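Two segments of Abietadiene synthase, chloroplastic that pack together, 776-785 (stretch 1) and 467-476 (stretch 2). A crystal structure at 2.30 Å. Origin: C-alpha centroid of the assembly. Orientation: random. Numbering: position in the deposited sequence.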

# COMPACT_ATOMS: atom_id res chain seq x y z
N VAL A 776 -20.97 -0.60 -2.74
CA VAL A 776 -21.63 -0.03 -3.90
C VAL A 776 -21.73 1.49 -3.75
O VAL A 776 -21.46 2.24 -4.69
CB VAL A 776 -23.05 -0.63 -4.07
CG1 VAL A 776 -23.87 0.19 -5.05
CG2 VAL A 776 -22.93 -2.07 -4.57
N LYS A 777 -22.10 1.92 -2.55
CA LYS A 777 -22.23 3.34 -2.27
C LYS A 777 -20.88 4.06 -2.43
O LYS A 777 -20.80 5.08 -3.11
CB LYS A 777 -22.78 3.53 -0.85
CG LYS A 777 -23.12 4.97 -0.49
CD LYS A 777 -23.59 5.08 0.97
CE LYS A 777 -22.47 4.73 1.94
NZ LYS A 777 -22.91 4.82 3.36
N ASN A 778 -19.83 3.51 -1.81
CA ASN A 778 -18.49 4.10 -1.86
C ASN A 778 -17.86 4.19 -3.23
O ASN A 778 -17.07 5.09 -3.50
CB ASN A 778 -17.52 3.33 -0.96
CG ASN A 778 -17.81 3.51 0.50
OD1 ASN A 778 -18.02 4.62 0.98
ND2 ASN A 778 -17.82 2.40 1.24
N CYS A 779 -18.20 3.25 -4.10
CA CYS A 779 -17.61 3.21 -5.42
C CYS A 779 -18.42 3.94 -6.49
O CYS A 779 -17.85 4.62 -7.35
CB CYS A 779 -17.40 1.75 -5.85
SG CYS A 779 -16.68 1.51 -7.49
N LEU A 780 -19.74 3.82 -6.43
CA LEU A 780 -20.58 4.43 -7.46
C LEU A 780 -21.42 5.65 -7.12
O LEU A 780 -21.75 6.42 -8.02
CB LEU A 780 -21.51 3.36 -8.05
CG LEU A 780 -20.90 2.05 -8.56
CD1 LEU A 780 -22.02 1.12 -9.01
CD2 LEU A 780 -19.94 2.33 -9.70
N PHE A 781 -21.77 5.86 -5.86
CA PHE A 781 -22.63 6.99 -5.54
C PHE A 781 -22.05 8.15 -4.74
O PHE A 781 -22.04 9.28 -5.21
CB PHE A 781 -23.91 6.47 -4.87
CG PHE A 781 -24.62 5.43 -5.69
CD1 PHE A 781 -24.92 5.67 -7.03
CD2 PHE A 781 -24.97 4.20 -5.14
CE1 PHE A 781 -25.55 4.71 -7.82
CE2 PHE A 781 -25.60 3.23 -5.91
CZ PHE A 781 -25.89 3.49 -7.26
N GLN A 782 -21.58 7.86 -3.53
CA GLN A 782 -21.00 8.89 -2.67
C GLN A 782 -19.67 9.39 -3.27
O GLN A 782 -18.72 8.62 -3.41
CB GLN A 782 -20.75 8.29 -1.28
CG GLN A 782 -20.67 9.31 -0.16
CD GLN A 782 -21.85 9.19 0.79
OE1 GLN A 782 -22.05 8.15 1.42
NE2 GLN A 782 -22.63 10.26 0.90
N PRO A 783 -19.60 10.67 -3.65
CA PRO A 783 -18.33 11.16 -4.22
C PRO A 783 -17.37 11.52 -3.09
O PRO A 783 -17.78 11.64 -1.94
CB PRO A 783 -18.76 12.40 -5.02
CG PRO A 783 -20.22 12.18 -5.27
CD PRO A 783 -20.68 11.62 -3.95
N VAL A 784 -16.09 11.67 -3.42
CA VAL A 784 -15.10 12.04 -2.41
C VAL A 784 -14.96 13.56 -2.36
O VAL A 784 -14.98 14.23 -3.39
CB VAL A 784 -13.72 11.42 -2.69
CG1 VAL A 784 -13.82 9.91 -2.66
CG2 VAL A 784 -13.18 11.89 -4.04
N ALA A 785 -14.83 14.10 -1.15
CA ALA A 785 -14.69 15.55 -0.96
C ALA A 785 -13.42 15.88 -0.19
O ALA A 785 -13.34 16.91 0.46
CB ALA A 785 -15.92 16.10 -0.22
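Stretch 2 (467-476) AKLDFNKVQS

Stretch 2 is helical throughout, part of a longer helix, and crosses the closing helix of stretch 1 almost at a right angle: the axes make 89° and approach to 9.2 Å. Over 776-781 the side chains of stretch 1 turn away from this partner or lie out of reach, so contact falls to the backbone. The carbonyl of Asn778 meets the edge of the Phe471 ring, O to CZ 3.6 Å, where the slightly positive ring hydrogens suit an oxygen. A wider pi-type turn spans 777-781, and Gln475, long and extended, reaches these last turns: its NE2 makes a weak hydrogen bond to Cys779 O (3.4 Å) and a straighter, shorter one to Gln782 O (2.9 Å). A primary amide, with two hydrogens, can serve both carbonyls. At Pro783 the chain is extended, and Pro783 CB lies 3.1 Å from Asn472 OD1. Val784, the one residue of stretch 1 whose CB points toward stretch 2, sets CG1 over the face of Phe471, 3.9 Å from the ring centroid, while CG2 lies 3.7 Å from Lys468 CA. Asn472 reads its backbone with both ends of one amide: Val784 N donates to Asn472 OD1 (3.0 Å), and Asn472 ND2 donates to Val784 O (2.9 Å). Finally, the extended Lys468 brings NZ to 3.1 Å from Ala785 O.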

# COMPACT_ATOMS: atom_id res chain seq x y z
N ALA A 467 -6.31 13.37 -6.85
CA ALA A 467 -6.99 12.13 -6.48
C ALA A 467 -8.50 12.31 -6.35
O ALA A 467 -9.28 11.43 -6.72
CB ALA A 467 -6.42 11.60 -5.17
N LYS A 468 -8.92 13.45 -5.81
CA LYS A 468 -10.34 13.72 -5.63
C LYS A 468 -11.00 14.05 -6.97
O LYS A 468 -12.05 13.49 -7.31
CB LYS A 468 -10.54 14.86 -4.63
CG LYS A 468 -10.13 14.50 -3.21
CD LYS A 468 -10.44 15.62 -2.22
CE LYS A 468 -10.15 15.19 -0.79
NZ LYS A 468 -10.36 16.31 0.17
N LEU A 469 -10.39 14.95 -7.73
CA LEU A 469 -10.93 15.33 -9.02
C LEU A 469 -11.03 14.13 -9.96
O LEU A 469 -12.01 13.96 -10.67
CB LEU A 469 -10.05 16.41 -9.67
CG LEU A 469 -10.14 17.84 -9.10
CD1 LEU A 469 -9.04 18.71 -9.68
CD2 LEU A 469 -11.51 18.42 -9.43
N ASP A 470 -10.00 13.28 -9.94
CA ASP A 470 -9.97 12.12 -10.82
C ASP A 470 -10.97 11.06 -10.37
O ASP A 470 -11.63 10.44 -11.21
CB ASP A 470 -8.56 11.52 -10.87
CG ASP A 470 -8.38 10.51 -12.00
OD1 ASP A 470 -8.68 10.85 -13.17
OD2 ASP A 470 -7.93 9.37 -11.73
N PHE A 471 -11.09 10.87 -9.06
CA PHE A 471 -12.02 9.88 -8.54
C PHE A 471 -13.47 10.23 -8.87
O PHE A 471 -14.25 9.35 -9.24
CB PHE A 471 -11.86 9.73 -7.03
CG PHE A 471 -12.72 8.66 -6.43
CD1 PHE A 471 -14.05 8.91 -6.12
CD2 PHE A 471 -12.20 7.39 -6.18
CE1 PHE A 471 -14.85 7.91 -5.56
CE2 PHE A 471 -12.99 6.38 -5.63
CZ PHE A 471 -14.32 6.65 -5.32
N ASN A 472 -13.82 11.50 -8.73
CA ASN A 472 -15.19 11.93 -9.03
C ASN A 472 -15.46 11.92 -10.53
O ASN A 472 -16.56 11.59 -10.97
CB ASN A 472 -15.47 13.32 -8.44
CG ASN A 472 -15.49 13.31 -6.93
OD1 ASN A 472 -15.89 12.33 -6.30
ND2 ASN A 472 -15.06 14.42 -6.32
N LYS A 473 -14.46 12.30 -11.32
CA LYS A 473 -14.62 12.30 -12.78
C LYS A 473 -14.90 10.89 -13.26
O LYS A 473 -15.73 10.68 -14.15
CB LYS A 473 -13.35 12.81 -13.46
CG LYS A 473 -13.34 12.59 -14.97
CD LYS A 473 -11.96 12.86 -15.57
CE LYS A 473 -11.90 12.43 -17.03
NZ LYS A 473 -10.52 12.53 -17.57
N VAL A 474 -14.21 9.91 -12.67
CA VAL A 474 -14.39 8.51 -13.04
C VAL A 474 -15.75 7.98 -12.57
O VAL A 474 -16.48 7.33 -13.33
CB VAL A 474 -13.27 7.63 -12.42
CG1 VAL A 474 -13.53 6.17 -12.71
CG2 VAL A 474 -11.93 8.05 -12.96
N GLN A 475 -16.09 8.27 -11.32
CA GLN A 475 -17.34 7.84 -10.73
C GLN A 475 -18.53 8.42 -11.50
O GLN A 475 -19.58 7.79 -11.61
CB GLN A 475 -17.40 8.28 -9.26
CG GLN A 475 -18.65 7.85 -8.53
CD GLN A 475 -18.76 8.47 -7.15
OE1 GLN A 475 -18.90 9.69 -7.02
NE2 GLN A 475 -18.70 7.64 -6.12
N SER A 476 -18.36 9.62 -12.04
CA SER A 476 -19.42 10.27 -12.80
C SER A 476 -19.69 9.46 -14.07
O SER A 476 -20.84 9.17 -14.40
CB SER A 476 -19.01 11.70 -13.16
OG SER A 476 -20.03 12.33 -13.92